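Local coordinates for leucine aminopeptidase (Parabacteroides distasonis, PDB 3TC8), which binds zinc and, as a member of peptidase family M28, probably acts as an aminopeptidase, removing residues from the amino terminus of peptides, at residues Asn185-Val188 and Pro189-Ala193. Residues are numbered along the deposited sequence; the frame is centred on the assembly and turned at random.
Sequences NPHV and PNYTA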
loop_
_atom_site.group_PDB
_atom_site.type_symbol
_atom_site.label_atom_id
_atom_site.label_comp_id
_atom_site.label_asym_id
_atom_site.label_seq_id
_atom_site.Cartn_x
_atom_site.Cartn_y
_atom_site.Cartn_z
ATOM N N ASN A 185 1.587 1.807 18.662
ATOM C CA ASN A 185 2.170 0.596 19.222
ATOM C C ASN A 185 3.113 -0.014 18.190
ATOM O O ASN A 185 2.810 -1.048 17.629
ATOM C CB ASN A 185 1.062 -0.444 19.508
ATOM C CG ASN A 185 0.048 0.049 20.496
ATOM O OD1 ASN A 185 0.301 0.087 21.703
ATOM N ND2 ASN A 185 -1.117 0.452 20.012
ATOM N N PRO A 186 4.275 0.612 17.937
ATOM C CA PRO A 186 5.079 0.083 16.849
ATOM C C PRO A 186 5.695 -1.240 17.187
ATOM O O PRO A 186 5.793 -1.616 18.346
ATOM C CB PRO A 186 6.115 1.185 16.627
ATOM C CG PRO A 186 6.173 1.900 17.934
ATOM C CD PRO A 186 4.754 1.901 18.428
ATOM N N HIS A 187 6.146 -1.946 16.179
ATOM C CA HIS A 187 6.679 -3.295 16.373
ATOM C C HIS A 187 8.008 -3.350 17.092
ATOM O O HIS A 187 8.394 -4.405 17.577
ATOM C CB HIS A 187 6.799 -3.985 15.002
ATOM C CG HIS A 187 7.755 -3.315 14.091
ATOM N ND1 HIS A 187 7.481 -2.108 13.479
ATOM C CD2 HIS A 187 9.001 -3.679 13.707
ATOM C CE1 HIS A 187 8.539 -1.765 12.774
ATOM N NE2 HIS A 187 9.502 -2.666 12.951
ATOM N N VAL A 188 8.743 -2.246 17.071
ATOM C CA VAL A 188 9.916 -2.060 17.915
ATOM C C VAL A 188 9.723 -0.676 18.596
ATOM O O VAL A 188 9.130 0.252 18.027
ATOM C CB VAL A 188 11.245 -2.145 17.176
ATOM C CG1 VAL A 188 11.466 -3.544 16.556
ATOM C CG2 VAL A 188 11.278 -1.132 16.157
ATOM N N PRO A 189 10.226 -0.556 19.832
ATOM C CA PRO A 189 9.985 0.679 20.572
ATOM C C PRO A 189 10.522 1.926 19.888
ATOM O O PRO A 189 11.629 1.891 19.332
ATOM C CB PRO A 189 10.765 0.438 21.886
ATOM C CG PRO A 189 10.855 -1.011 22.041
ATOM C CD PRO A 189 10.878 -1.587 20.648
ATOM N N ASN A 190 9.713 2.965 19.832
ATOM C CA ASN A 190 10.091 4.248 19.267
ATOM C C ASN A 190 10.599 4.111 17.843
ATOM O O ASN A 190 11.501 4.840 17.408
ATOM C CB ASN A 190 11.086 4.984 20.134
ATOM C CG ASN A 190 10.549 5.267 21.510
ATOM O OD1 ASN A 190 11.138 4.852 22.473
ATOM N ND2 ASN A 190 9.349 5.823 21.579
ATOM N N TYR A 191 9.964 3.240 17.071
ATOM C CA TYR A 191 10.341 3.010 15.702
ATOM C C TYR A 191 10.417 4.334 14.968
ATOM O O TYR A 191 9.476 5.121 15.014
ATOM C CB TYR A 191 9.332 2.089 15.013
ATOM C CG TYR A 191 9.635 1.927 13.541
ATOM C CD1 TYR A 191 10.614 1.069 13.104
ATOM C CD2 TYR A 191 9.007 2.710 12.575
ATOM C CE1 TYR A 191 10.947 0.987 11.743
ATOM C CE2 TYR A 191 9.297 2.597 11.256
ATOM C CZ TYR A 191 10.295 1.756 10.825
ATOM O OH TYR A 191 10.578 1.700 9.494
ATOM N N THR A 192 11.454 4.477 14.156
ATOM C CA THR A 192 11.585 5.606 13.257
ATOM C C THR A 192 12.212 5.144 11.937
ATOM O O THR A 192 12.804 4.078 11.851
ATOM C CB THR A 192 12.385 6.749 13.898
ATOM O OG1 THR A 192 12.185 7.922 13.119
ATOM C CG2 THR A 192 13.839 6.424 14.017
ATOM N N ALA A 193 12.085 5.996 10.951
ATOM C CA ALA A 193 12.740 5.822 9.660
ATOM C C ALA A 193 12.993 7.210 9.102
ATOM O O ALA A 193 12.352 8.177 9.491
ATOM C CB ALA A 193 11.846 4.989 8.706
#
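His187 and Tyr191 bring their rings together across a turn, and this is where the packing is tight. CE1 of His187 lies over one face of the Tyr191 ring, displaced toward its rim, 3.5 Å from Tyr191 CD1. With centroids 5.0 Å apart and planes at 47°, the pair is neither a parallel stack nor a T-shape. Although the CB of His187 leaves its backbone away from the following residues, chi1 of 63° sets CG between the backbone N and the carbonyl carbon and brings the CE1 end of the imidazole back to the tyrosine. Its ND1 is hydrogen-bonded to Trp182 NE1, which limits the ring's freedom to rotate. Val188 CG2 reaches the edge of the same phenol ring, near its plane, at 3.8 Å from Tyr191 CD1, while Pro186 CB meets Tyr191 CB at 3.7 Å. Three successive residues thus pack against one buried tyrosine. The backbone reversal that permits this is a type II beta turn from Val188 to Tyr191, with Pro189 and Asn190 at its corners, in the connection from helix 177-184 to strand 195-200 of the central mixed sheet. Its closing bond, Tyr191 N to Val188 O, is weak: 3.2 Å long, with an N-H...O angle of only 127°. Beyond that bond the contact becomes loose and solvent-facing. Pro189 and Asn190 are exposed, and the Asn190 side chain departs away from the preceding segment, coming no nearer to it than 5.5 Å. Inward, Tyr191 OH is hydrogen-bonded to Asp152 OD2 of strand 150-156 and the tyrosine side chain touches Leu98 of strand 96-102, whereas His187 packs on Ile86 and Ser88 of strand 79-89.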